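Local coordinates for protein transcriptional regulator (PDB 3QFI) that is of unknown function but belongs to the LytR-CpsA-Psr family, with helices packed around a mixed beta sheet, at residues A14-Q19 with M214-K219; V48-K53 with S222-I227; L99-H104 with T258-L263. All coordinates share one frame; numbering follows the deposited sequence.

In the fold
From the N terminus, the loop 14-19 that leads into strand 22-28 meets the end of helix 210-216 in contact 1, closing a loop of 194 residues. The end of strand 44-51 meets the 222-227 link in contact 2, across 168 residues, and the link between helix 80-98 and strand 105-109 meets the last turn of helix 249-262 in contact 3, across 153 residues. Every pair of contacts crosses along the chain. Contacts 1 and 2 touch where Ile216 packs on Phe224, 1 and 3 where Ala14 meets His104, 2 and 3 where Thr49 meets Gln262 and Leu263. Later parts of the chain are thus joined to strands of the sheet or to loops leading into them.

Contact 1: residues A14-Q19 with M214-K219; sequences ANIDAQ and MDIQSK
A type I beta turn, Ile16 to Gln19, in the loop before strand 22-28 docks here against the C-terminal end of helix 210-216. The turn is closed by the backbone bond from Gln19 N to Ile16 O. Lys219 reaches it with a chain bent at both chi3 (43°) and chi4 (57°), which folds the ammonium back onto the carbonyl of Asp17: NZ donates to Asp17 O at 2.8 Å. The donor stands above the carbonyl plane, 41° out of it, so the bond does not follow a lone pair, while CE lies 3.4 Å from Ile16 O. A second, weak bond returns the other way, Gln19 NE2 to Lys219 O at 3.1 Å; the Gln19 chain, extended beyond CG, carries its amide to that backbone oxygen. The apolar part rests on Ile16, whose CG2 is anti to the backbone N and comes 3.5 Å from Ile216 CD1 and 3.6 Å from Asp215 CB, crossing both side chains obliquely. Asp17 OD2 and Asp215 OD1 are 4.5 Å apart, a like-charge approach that may be slightly unfavourable. At the helix end, Ser218 OG donates to Met214 O. Ile216 also packs on Phe22 of strand 22-28 and on Met185, which follows helix 166-184, so the helix end lies between the N-terminal loop, the sheet and that neighbouring loop.

Contact 2: residues V48-K53 with S222-I227; sequences VTINPK and SAFKTI
Apolar packing carries this contact, and Ile50, near the end of strand 44-51, and Ala223 account for most of it. On Ile50, CG2, anti to the backbone N (chi1 -46° for CG1), chiefly meets Ala223 CB at 3.6 Å, with Phe224 CZ farther off at 4.0 Å, while CD1 meets the ring at CE2 and at CZ, 3.5 Å from Phe224 CZ. The CD1 methyl approaches the ring obliquely, and the two side chains cross at a slant. Phe224 CG is anti to its own carbonyl carbon, a torsion that swings the far end of the ring toward the strand although the side chain leaves the backbone in a direction that does not face it. Ala223 directs its methyl toward residues 50-52 and sits between Ile50 and Pro52, with CB 3.8 Å from Pro52 CA and 3.9 Å from Pro52 CB. The CA atoms of Pro52 and Ala223 are the nearest such pair across the segments, 4.2 Å apart, consistent with the small side chain of Ala223.

The polar bonds of 222-226 run to the connection and second strand of the same hairpin. Ser222 OG, which passes 4.2 Å from Pro52 CB, is hydrogen-bonded to Asn55, Ala223 O to the hydroxyl of Ser57, and the backbone of Thr226 to that of Ser57. Ile50 is hydrogen-bonded through its backbone to Phe22 of strand 22-28, while Phe224 packs on Val181 of helix 166-184.

The arrangement is that of a connection crossing the end of an antiparallel hairpin, strands 44-51 and 56-62, before it enters the sheet as edge strand 227-230, parallel to 56-62.

Contact 3: residues L99-H104 with T258-L263; sequences LDIPIH and TLRKQL
Arg260 NH1 donates to Asp100 O (2.5 Å) with an N-H...O angle of 131°. The oxygen lies 7° from the guanidinium plane, and the donor lies in the carbonyl plane. The same nitrogen, Arg260 NH1, is 3.2 Å from Asp100 OD2 in a salt bridge of charges alone, since that oxygen stands well out of the guanidinium plane. A bend at chi3 (74°) turns the arginine head toward Asp100. Alongside, Ile101 CG2 slides past the arginine stem, 3.7 Å from Arg260 CG, and also meets Leu259 CB. Leu263 CD1 is 4.0 Å from both Ile101 CB and Pro102 CD, its chain meeting the proline ring tip to tip, while its CD2 touches His104 at the ring edge.

The contact thus packs the last turn of helix 249-262 against the link between helix 80-98 and strand 105-109 of the sheet. Asp100, with positive phi, is where the chain leaves the first helix.

Further out, Asp100 OD2 is hydrogen-bonded to His268 ND1 and Arg260 NE to Lys266 O, which probably help to position the two charged groups. His104 ND1 is hydrogen-bonded to Ser23 N and Pro102 O to Ser23 OG, linking residues 102-104 to strand 22-28.

Contact 1: residues A14-Q19 with M214-K219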
ATOM      1  N   ALA A  14      10.861   3.946  15.417  1.00 33.73           N
ATOM      2  CA  ALA A  14       9.662   4.646  15.881  1.00 26.34           C
ATOM      3  C   ALA A  14       9.203   4.079  17.233  1.00 18.89           C
ATOM      4  O   ALA A  14       8.963   2.884  17.352  1.00 20.03           O
ATOM      5  CB  ALA A  14       8.553   4.497  14.850  1.00 17.85           C
ATOM      6  N   ASN A  15       9.087   4.924  18.252  1.00 20.90           N
ATOM      7  CA  ASN A  15       8.652   4.445  19.574  1.00 22.97           C
ATOM      8  C   ASN A  15       7.128   4.334  19.636  1.00 19.73           C
ATOM      9  O   ASN A  15       6.443   5.316  19.874  1.00 24.81           O
ATOM     10  CB  ASN A  15       9.148   5.392  20.671  1.00 19.90           C
ATOM     11  CG  ASN A  15       8.911   4.843  22.079  1.00 34.36           C
ATOM     12  OD1 ASN A  15       9.539   5.290  23.048  1.00 29.93           O
ATOM     13  ND2 ASN A  15       7.999   3.878  22.198  1.00 32.06           N
ATOM     14  N   ILE A  16       6.602   3.133  19.427  1.00 22.61           N
ATOM     15  CA  ILE A  16       5.154   2.928  19.434  1.00 31.49           C
ATOM     16  C   ILE A  16       4.547   3.169  20.794  1.00 30.96           C
ATOM     17  O   ILE A  16       3.396   3.612  20.914  1.00 21.84           O
ATOM     18  CB  ILE A  16       4.789   1.511  18.991  1.00 36.52           C
ATOM     19  CG1 ILE A  16       5.162   1.335  17.519  1.00 38.52           C
ATOM     20  CG2 ILE A  16       3.299   1.274  19.175  1.00 37.14           C
ATOM     21  CD1 ILE A  16       4.852  -0.036  16.977  1.00 58.24           C
ATOM     22  N   ASP A  17       5.325   2.852  21.823  1.00 30.42           N
ATOM     23  CA  ASP A  17       4.897   3.039  23.191  1.00 20.24           C
ATOM     24  C   ASP A  17       4.590   4.526  23.412  1.00 16.52           C
ATOM     25  O   ASP A  17       3.589   4.864  24.039  1.00 24.28           O
ATOM     26  CB  ASP A  17       5.995   2.532  24.130  1.00 16.14           C
ATOM     27  CG  ASP A  17       5.647   2.703  25.585  1.00 12.97           C
ATOM     28  OD1 ASP A  17       5.891   3.808  26.127  1.00 21.63           O
ATOM     29  OD2 ASP A  17       5.126   1.734  26.185  1.00 19.82           O
ATOM     30  N   ALA A  18       5.422   5.416  22.879  1.00  6.90           N
ATOM     31  CA  ALA A  18       5.178   6.854  23.045  1.00 11.87           C
ATOM     32  C   ALA A  18       4.246   7.423  21.959  1.00  7.74           C
ATOM     33  O   ALA A  18       4.176   8.637  21.754  1.00  8.71           O
ATOM     34  CB  ALA A  18       6.507   7.612  23.052  1.00  4.34           C
ATOM     35  N   GLN A  19       3.516   6.533  21.297  1.00 14.30           N
ATOM     36  CA  GLN A  19       2.596   6.900  20.228  1.00 18.16           C
ATOM     37  C   GLN A  19       3.294   7.867  19.279  1.00 15.02           C
ATOM     38  O   GLN A  19       2.821   8.965  18.961  1.00 13.59           O
ATOM     39  CB  GLN A  19       1.307   7.514  20.778  1.00 19.04           C
ATOM     40  CG  GLN A  19       1.433   8.943  21.251  1.00 20.27           C
ATOM     41  CD  GLN A  19       0.131   9.716  21.120  1.00 23.56           C
ATOM     42  OE1 GLN A  19       0.128  10.948  21.168  1.00 27.78           O
ATOM     43  NE2 GLN A  19      -0.986   8.994  20.963  1.00  5.67           N
ATOM     44  N   MET A 214      -1.564  -4.309  20.515  1.00 30.00           N
ATOM     45  CA  MET A 214      -2.282  -3.831  21.694  1.00 32.67           C
ATOM     46  C   MET A 214      -1.955  -2.357  21.953  1.00 37.76           C
ATOM     47  O   MET A 214      -2.796  -1.614  22.458  1.00 44.54           O
ATOM     48  CB  MET A 214      -1.921  -4.667  22.934  1.00 34.92           C
ATOM     49  CG  MET A 214      -2.358  -6.138  22.897  1.00 31.47           C
ATOM     50  SD  MET A 214      -4.140  -6.468  23.152  1.00 36.88           S
ATOM     51  CE  MET A 214      -4.814  -6.126  21.513  1.00 39.52           C
ATOM     52  N   ASP A 215      -0.736  -1.936  21.617  1.00 28.97           N
ATOM     53  CA  ASP A 215      -0.331  -0.541  21.803  1.00 27.46           C
ATOM     54  C   ASP A 215      -1.048   0.350  20.798  1.00 27.99           C
ATOM     55  O   ASP A 215      -1.359   1.507  21.087  1.00 20.96           O
ATOM     56  CB  ASP A 215       1.181  -0.376  21.612  1.00 28.65           C
ATOM     57  CG  ASP A 215       1.973  -0.669  22.874  1.00 35.95           C
ATOM     58  OD1 ASP A 215       3.212  -0.507  22.841  1.00 34.32           O
ATOM     59  OD2 ASP A 215       1.366  -1.054  23.894  1.00 43.14           O
ATOM     60  N   ILE A 216      -1.293  -0.197  19.611  1.00 28.56           N
ATOM     61  CA  ILE A 216      -1.970   0.539  18.553  1.00 23.73           C
ATOM     62  C   ILE A 216      -3.464   0.651  18.843  1.00 28.91           C
ATOM     63  O   ILE A 216      -4.041   1.722  18.696  1.00 33.74           O
ATOM     64  CB  ILE A 216      -1.801  -0.152  17.177  1.00 24.01           C
ATOM     65  CG1 ILE A 216      -0.344  -0.575  16.960  1.00  6.73           C
ATOM     66  CG2 ILE A 216      -2.255   0.789  16.066  1.00 12.61           C
ATOM     67  CD1 ILE A 216       0.658   0.548  17.018  1.00 38.62           C
ATOM     68  N   GLN A 217      -4.077  -0.456  19.261  1.00 39.92           N
ATOM     69  CA  GLN A 217      -5.512  -0.493  19.565  1.00 50.40           C
ATOM     70  C   GLN A 217      -5.858   0.151  20.919  1.00 47.37           C
ATOM     71  O   GLN A 217      -6.779  -0.292  21.607  1.00 51.90           O
ATOM     72  CB  GLN A 217      -6.036  -1.949  19.544  1.00 58.95           C
ATOM     73  CG  GLN A 217      -5.883  -2.699  18.198  1.00 64.45           C
ATOM     74  CD  GLN A 217      -6.565  -4.082  18.179  1.00 61.49           C
ATOM     75  OE1 GLN A 217      -6.313  -4.931  19.042  1.00 62.81           O
ATOM     76  NE2 GLN A 217      -7.415  -4.312  17.177  1.00 50.92           N
ATOM     77  N   SER A 218      -5.129   1.194  21.299  1.00 39.39           N
ATOM     78  CA  SER A 218      -5.383   1.865  22.569  1.00 34.37           C
ATOM     79  C   SER A 218      -4.685   3.207  22.624  1.00 34.52           C
ATOM     80  O   SER A 218      -4.835   3.959  23.588  1.00 36.72           O
ATOM     81  CB  SER A 218      -4.872   1.012  23.727  1.00 35.20           C
ATOM     82  OG  SER A 218      -3.469   0.834  23.636  1.00 45.16           O
ATOM     83  N   LYS A 219      -3.926   3.517  21.586  1.00 28.67           N
ATOM     84  CA  LYS A 219      -3.183   4.760  21.575  1.00 22.49           C
ATOM     85  C   LYS A 219      -3.150   5.451  20.225  1.00 24.48           C
ATOM     86  O   LYS A 219      -2.690   6.586  20.114  1.00 26.97           O
ATOM     87  CB  LYS A 219      -1.768   4.471  22.039  1.00 23.02           C
ATOM     88  CG  LYS A 219      -1.680   4.061  23.494  1.00  9.79           C
ATOM     89  CD  LYS A 219      -0.387   3.333  23.794  1.00 24.26           C
ATOM     90  CE  LYS A 219       0.794   4.012  23.122  1.00 31.38           C
ATOM     91  NZ  LYS A 219       0.884   5.435  23.542  1.00 32.03           N
TER

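Contact 2: residues V48-K53 with S222-I227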
ATOM      1  N   VAL A  48       1.216   2.999   4.410  1.00  6.35           N
ATOM      2  CA  VAL A  48       0.311   3.739   5.285  1.00  1.64           C
ATOM      3  C   VAL A  48       1.109   4.475   6.353  1.00  9.53           C
ATOM      4  O   VAL A  48       2.064   3.925   6.905  1.00 10.42           O
ATOM      5  CB  VAL A  48      -0.701   2.787   5.988  1.00  3.03           C
ATOM      6  CG1 VAL A  48      -1.555   3.561   6.984  1.00  1.00           C
ATOM      7  CG2 VAL A  48      -1.583   2.123   4.956  1.00  7.18           C
ATOM      8  N   THR A  49       0.744   5.726   6.620  1.00 10.04           N
ATOM      9  CA  THR A  49       1.419   6.497   7.662  1.00 11.61           C
ATOM     10  C   THR A  49       0.421   6.788   8.777  1.00 12.57           C
ATOM     11  O   THR A  49      -0.662   7.330   8.540  1.00 17.95           O
ATOM     12  CB  THR A  49       2.010   7.843   7.147  1.00 12.30           C
ATOM     13  OG1 THR A  49       0.995   8.612   6.489  1.00 21.50           O
ATOM     14  CG2 THR A  49       3.173   7.586   6.201  1.00  2.95           C
ATOM     15  N   ILE A  50       0.788   6.395   9.990  1.00 10.98           N
ATOM     16  CA  ILE A  50      -0.054   6.595  11.154  1.00  9.21           C
ATOM     17  C   ILE A  50       0.496   7.809  11.899  1.00  8.89           C
ATOM     18  O   ILE A  50       1.610   7.771  12.428  1.00 13.74           O
ATOM     19  CB  ILE A  50      -0.021   5.333  12.064  1.00 21.24           C
ATOM     20  CG1 ILE A  50      -0.198   4.077  11.204  1.00 19.72           C
ATOM     21  CG2 ILE A  50      -1.130   5.388  13.122  1.00 21.14           C
ATOM     22  CD1 ILE A  50      -1.496   4.038  10.430  1.00  9.17           C
ATOM     23  N   ASN A  51      -0.273   8.898  11.902  1.00 12.49           N
ATOM     24  CA  ASN A  51       0.128  10.124  12.584  1.00 18.64           C
ATOM     25  C   ASN A  51      -0.962  10.598  13.529  1.00 12.92           C
ATOM     26  O   ASN A  51      -1.840  11.362  13.145  1.00 22.66           O
ATOM     27  CB  ASN A  51       0.440  11.239  11.590  1.00 19.01           C
ATOM     28  CG  ASN A  51       0.887  12.517  12.283  1.00 31.38           C
ATOM     29  OD1 ASN A  51       1.879  12.528  13.028  1.00 28.26           O
ATOM     30  ND2 ASN A  51       0.154  13.601  12.050  1.00 40.45           N
ATOM     31  N   PRO A  52      -0.917  10.146  14.785  1.00 13.33           N
ATOM     32  CA  PRO A  52      -1.921  10.544  15.772  1.00 21.27           C
ATOM     33  C   PRO A  52      -1.861  12.030  16.117  1.00 30.41           C
ATOM     34  O   PRO A  52      -2.855  12.606  16.532  1.00 42.00           O
ATOM     35  CB  PRO A  52      -1.601   9.650  16.969  1.00 18.40           C
ATOM     36  CG  PRO A  52      -0.115   9.466  16.863  1.00 16.39           C
ATOM     37  CD  PRO A  52       0.082   9.238  15.380  1.00 15.62           C
ATOM     38  N   LYS A  53      -0.703  12.653  15.935  1.00 32.34           N
ATOM     39  CA  LYS A  53      -0.562  14.070  16.244  1.00 32.96           C
ATOM     40  C   LYS A  53      -1.464  14.918  15.350  1.00 33.41           C
ATOM     41  O   LYS A  53      -1.668  16.103  15.602  1.00 35.28           O
ATOM     42  CB  LYS A  53       0.898  14.503  16.081  1.00 46.30           C
ATOM     43  CG  LYS A  53       1.889  13.679  16.919  1.00 54.03           C
ATOM     44  CD  LYS A  53       3.336  13.961  16.518  1.00 50.57           C
ATOM     45  CE  LYS A  53       4.318  13.163  17.363  1.00 47.27           C
ATOM     46  NZ  LYS A  53       5.736  13.456  17.001  1.00 46.32           N
ATOM     47  N   SER A 222      -7.344   7.349  17.543  1.00 15.31           N
ATOM     48  CA  SER A 222      -7.635   8.652  16.990  1.00 17.40           C
ATOM     49  C   SER A 222      -6.991   8.806  15.620  1.00 24.97           C
ATOM     50  O   SER A 222      -7.551   9.451  14.714  1.00 29.96           O
ATOM     51  CB  SER A 222      -7.109   9.741  17.917  1.00 16.06           C
ATOM     52  OG  SER A 222      -5.694   9.778  17.900  1.00 27.15           O
ATOM     53  N   ALA A 223      -5.806   8.219  15.476  1.00 30.06           N
ATOM     54  CA  ALA A 223      -5.049   8.284  14.226  1.00 24.90           C
ATOM     55  C   ALA A 223      -5.823   7.718  13.037  1.00 21.82           C
ATOM     56  O   ALA A 223      -5.502   8.008  11.886  1.00 25.33           O
ATOM     57  CB  ALA A 223      -3.725   7.544  14.392  1.00 24.29           C
ATOM     58  N   PHE A 224      -6.842   6.911  13.319  1.00 23.75           N
ATOM     59  CA  PHE A 224      -7.658   6.324  12.260  1.00 28.35           C
ATOM     60  C   PHE A 224      -9.005   7.032  12.124  1.00 36.78           C
ATOM     61  O   PHE A 224      -9.911   6.539  11.446  1.00 47.39           O
ATOM     62  CB  PHE A 224      -7.867   4.823  12.501  1.00 23.50           C
ATOM     63  CG  PHE A 224      -6.590   4.035  12.451  1.00 29.84           C
ATOM     64  CD1 PHE A 224      -5.898   3.727  13.618  1.00 33.76           C
ATOM     65  CD2 PHE A 224      -6.021   3.691  11.227  1.00 30.56           C
ATOM     66  CE1 PHE A 224      -4.655   3.097  13.569  1.00 32.38           C
ATOM     67  CE2 PHE A 224      -4.780   3.063  11.165  1.00 26.48           C
ATOM     68  CZ  PHE A 224      -4.093   2.765  12.340  1.00 23.12           C
ATOM     69  N   LYS A 225      -9.139   8.191  12.763  1.00 40.77           N
ATOM     70  CA  LYS A 225     -10.385   8.945  12.672  1.00 42.34           C
ATOM     71  C   LYS A 225     -10.605   9.382  11.236  1.00 45.17           C
ATOM     72  O   LYS A 225     -11.737   9.584  10.807  1.00 48.40           O
ATOM     73  CB  LYS A 225     -10.352  10.186  13.580  1.00 34.01           C
ATOM     74  CG  LYS A 225     -10.638   9.910  15.054  1.00 29.54           C
ATOM     75  CD  LYS A 225     -10.699  11.201  15.861  1.00 22.20           C
ATOM     76  CE  LYS A 225     -11.129  10.951  17.307  1.00 34.84           C
ATOM     77  NZ  LYS A 225     -11.363  12.228  18.065  1.00 29.42           N
ATOM     78  N   THR A 226      -9.512   9.524  10.495  1.00 43.84           N
ATOM     79  CA  THR A 226      -9.586   9.960   9.110  1.00 32.55           C
ATOM     80  C   THR A 226      -8.473   9.287   8.322  1.00 30.53           C
ATOM     81  O   THR A 226      -7.293   9.466   8.627  1.00 29.90           O
ATOM     82  CB  THR A 226      -9.397  11.488   9.000  1.00 39.78           C
ATOM     83  OG1 THR A 226     -10.190  12.145   9.999  1.00 39.80           O
ATOM     84  CG2 THR A 226      -9.816  11.975   7.618  1.00 50.20           C
ATOM     85  N   ILE A 227      -8.857   8.513   7.316  1.00 22.56           N
ATOM     86  CA  ILE A 227      -7.904   7.814   6.469  1.00 20.70           C
ATOM     87  C   ILE A 227      -7.821   8.521   5.111  1.00 27.07           C
ATOM     88  O   ILE A 227      -8.706   8.355   4.278  1.00 26.80           O
ATOM     89  CB  ILE A 227      -8.354   6.359   6.243  1.00 26.46           C
ATOM     90  CG1 ILE A 227      -8.857   5.743   7.557  1.00 19.18           C
ATOM     91  CG2 ILE A 227      -7.205   5.548   5.665  1.00 37.85           C
ATOM     92  CD1 ILE A 227      -7.862   5.741   8.686  1.00 17.01           C
TER

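Contact 3: residues L99-H104 with T258-L263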
ATOM      1  N   LEU A  99      10.068   6.643  -1.635  1.00  5.64           N
ATOM      2  CA  LEU A  99       9.292   7.615  -0.882  1.00  8.16           C
ATOM      3  C   LEU A  99      10.151   8.468   0.039  1.00  7.18           C
ATOM      4  O   LEU A  99       9.656   9.359   0.720  1.00 11.43           O
ATOM      5  CB  LEU A  99       8.231   6.895  -0.055  1.00 17.40           C
ATOM      6  CG  LEU A  99       7.372   5.935  -0.870  1.00 20.11           C
ATOM      7  CD1 LEU A  99       6.422   5.204   0.065  1.00 19.62           C
ATOM      8  CD2 LEU A  99       6.607   6.699  -1.949  1.00  1.04           C
ATOM      9  N   ASP A 100      11.441   8.184   0.057  1.00 14.52           N
ATOM     10  CA  ASP A 100      12.372   8.898   0.908  1.00 16.26           C
ATOM     11  C   ASP A 100      11.860   8.959   2.334  1.00 13.82           C
ATOM     12  O   ASP A 100      11.897  10.013   2.972  1.00 12.54           O
ATOM     13  CB  ASP A 100      12.633  10.318   0.405  1.00 18.27           C
ATOM     14  CG  ASP A 100      13.765  10.999   1.170  1.00 29.68           C
ATOM     15  OD1 ASP A 100      14.838  10.375   1.321  1.00 32.90           O
ATOM     16  OD2 ASP A 100      13.583  12.147   1.618  1.00 25.78           O
ATOM     17  N   ILE A 101      11.370   7.827   2.826  1.00 11.38           N
ATOM     18  CA  ILE A 101      10.881   7.747   4.191  1.00  7.56           C
ATOM     19  C   ILE A 101      11.280   6.436   4.821  1.00  7.97           C
ATOM     20  O   ILE A 101      11.672   5.499   4.150  1.00 13.66           O
ATOM     21  CB  ILE A 101       9.321   7.843   4.304  1.00 17.43           C
ATOM     22  CG1 ILE A 101       8.658   6.734   3.488  1.00 11.04           C
ATOM     23  CG2 ILE A 101       8.837   9.215   3.850  1.00 17.73           C
ATOM     24  CD1 ILE A 101       7.184   6.569   3.813  1.00 11.52           C
ATOM     25  N   PRO A 102      11.223   6.366   6.146  1.00  8.01           N
ATOM     26  CA  PRO A 102      11.594   5.087   6.748  1.00 12.02           C
ATOM     27  C   PRO A 102      10.336   4.205   6.823  1.00 16.78           C
ATOM     28  O   PRO A 102       9.228   4.705   7.043  1.00  5.85           O
ATOM     29  CB  PRO A 102      12.114   5.494   8.127  1.00 12.52           C
ATOM     30  CG  PRO A 102      11.223   6.655   8.472  1.00  1.00           C
ATOM     31  CD  PRO A 102      11.179   7.438   7.158  1.00 15.62           C
ATOM     32  N   ILE A 103      10.515   2.911   6.581  1.00  8.64           N
ATOM     33  CA  ILE A 103       9.430   1.947   6.654  1.00  8.53           C
ATOM     34  C   ILE A 103       9.677   1.224   7.959  1.00 11.36           C
ATOM     35  O   ILE A 103      10.519   0.327   8.019  1.00 18.89           O
ATOM     36  CB  ILE A 103       9.496   0.893   5.534  1.00 14.17           C
ATOM     37  CG1 ILE A 103       9.304   1.546   4.170  1.00 13.36           C
ATOM     38  CG2 ILE A 103       8.418  -0.168   5.770  1.00 15.52           C
ATOM     39  CD1 ILE A 103       7.949   2.230   3.995  1.00  1.00           C
ATOM     40  N   HIS A 104       8.954   1.607   9.001  1.00  8.71           N
ATOM     41  CA  HIS A 104       9.133   1.003  10.314  1.00  4.13           C
ATOM     42  C   HIS A 104       8.680  -0.431  10.428  1.00 12.61           C
ATOM     43  O   HIS A 104       9.310  -1.245  11.112  1.00 21.83           O
ATOM     44  CB  HIS A 104       8.396   1.833  11.342  1.00  1.00           C
ATOM     45  CG  HIS A 104       8.815   3.260  11.341  1.00 14.68           C
ATOM     46  ND1 HIS A 104       7.978   4.282  10.952  1.00 11.71           N
ATOM     47  CD2 HIS A 104      10.010   3.831  11.621  1.00 16.62           C
ATOM     48  CE1 HIS A 104       8.639   5.423  10.994  1.00 19.05           C
ATOM     49  NE2 HIS A 104       9.875   5.177  11.396  1.00 10.95           N
ATOM     50  N   THR A 258       5.304  15.387   1.852  1.00 10.97           N
ATOM     51  CA  THR A 258       4.051  15.153   2.558  1.00 14.89           C
ATOM     52  C   THR A 258       4.187  13.989   3.539  1.00 21.60           C
ATOM     53  O   THR A 258       3.946  14.141   4.734  1.00 30.65           O
ATOM     54  CB  THR A 258       2.929  14.794   1.600  1.00 13.24           C
ATOM     55  OG1 THR A 258       2.729  15.872   0.685  1.00 16.78           O
ATOM     56  CG2 THR A 258       1.649  14.523   2.368  1.00  5.36           C
ATOM     57  N   LEU A 259       4.558  12.823   3.023  1.00 15.05           N
ATOM     58  CA  LEU A 259       4.704  11.660   3.867  1.00 15.51           C
ATOM     59  C   LEU A 259       5.712  11.942   4.959  1.00 16.60           C
ATOM     60  O   LEU A 259       5.451  11.672   6.135  1.00 16.21           O
ATOM     61  CB  LEU A 259       5.121  10.455   3.033  1.00 17.16           C
ATOM     62  CG  LEU A 259       4.071  10.161   1.963  1.00 21.46           C
ATOM     63  CD1 LEU A 259       4.414   8.865   1.250  1.00 15.62           C
ATOM     64  CD2 LEU A 259       2.686  10.070   2.604  1.00 14.38           C
ATOM     65  N   ARG A 260       6.854  12.506   4.583  1.00 11.68           N
ATOM     66  CA  ARG A 260       7.867  12.828   5.565  1.00  7.12           C
ATOM     67  C   ARG A 260       7.274  13.667   6.717  1.00 14.31           C
ATOM     68  O   ARG A 260       7.614  13.438   7.880  1.00  9.96           O
ATOM     69  CB  ARG A 260       9.025  13.581   4.911  1.00  2.92           C
ATOM     70  CG  ARG A 260       9.928  12.737   4.033  1.00  2.15           C
ATOM     71  CD  ARG A 260      11.084  13.579   3.501  1.00 10.80           C
ATOM     72  NE  ARG A 260      12.064  13.852   4.542  1.00  3.36           N
ATOM     73  CZ  ARG A 260      12.823  12.910   5.084  1.00 12.85           C
ATOM     74  NH1 ARG A 260      12.711  11.650   4.667  1.00  5.01           N
ATOM     75  NH2 ARG A 260      13.672  13.215   6.064  1.00  9.86           N
ATOM     76  N   LYS A 261       6.394  14.626   6.424  1.00 10.74           N
ATOM     77  CA  LYS A 261       5.827  15.426   7.515  1.00 13.95           C
ATOM     78  C   LYS A 261       4.839  14.608   8.357  1.00 16.61           C
ATOM     79  O   LYS A 261       4.712  14.818   9.567  1.00  9.60           O
ATOM     80  CB  LYS A 261       5.163  16.711   6.986  1.00 15.19           C
ATOM     81  CG  LYS A 261       6.155  17.769   6.483  1.00 28.93           C
ATOM     82  CD  LYS A 261       5.449  19.062   6.077  1.00 40.17           C
ATOM     83  CE  LYS A 261       6.426  20.138   5.567  1.00 39.12           C
ATOM     84  NZ  LYS A 261       5.746  21.462   5.329  1.00 31.45           N
ATOM     85  N   GLN A 262       4.140  13.683   7.712  1.00  5.92           N
ATOM     86  CA  GLN A 262       3.213  12.797   8.400  1.00  2.25           C
ATOM     87  C   GLN A 262       3.979  12.051   9.502  1.00  7.45           C
ATOM     88  O   GLN A 262       3.413  11.692  10.533  1.00  8.51           O
ATOM     89  CB  GLN A 262       2.630  11.766   7.423  1.00  2.19           C
ATOM     90  CG  GLN A 262       1.481  12.277   6.583  1.00  7.68           C
ATOM     91  CD  GLN A 262       0.415  12.918   7.444  1.00 23.77           C
ATOM     92  OE1 GLN A 262       0.399  14.137   7.632  1.00 21.43           O
ATOM     93  NE2 GLN A 262      -0.466  12.092   8.002  1.00 10.53           N
ATOM     94  N   LEU A 263       5.269  11.826   9.269  1.00 12.22           N
ATOM     95  CA  LEU A 263       6.116  11.110  10.207  1.00 13.24           C
ATOM     96  C   LEU A 263       6.959  12.019  11.086  1.00 14.46           C
ATOM     97  O   LEU A 263       7.997  11.603  11.605  1.00 21.71           O
ATOM     98  CB  LEU A 263       7.022  10.144   9.442  1.00 18.54           C
ATOM     99  CG  LEU A 263       6.293   9.080   8.614  1.00 17.71           C
ATOM    100  CD1 LEU A 263       7.300   8.359   7.742  1.00 12.63           C
ATOM    101  CD2 LEU A 263       5.564   8.083   9.534  1.00 20.10           C
TER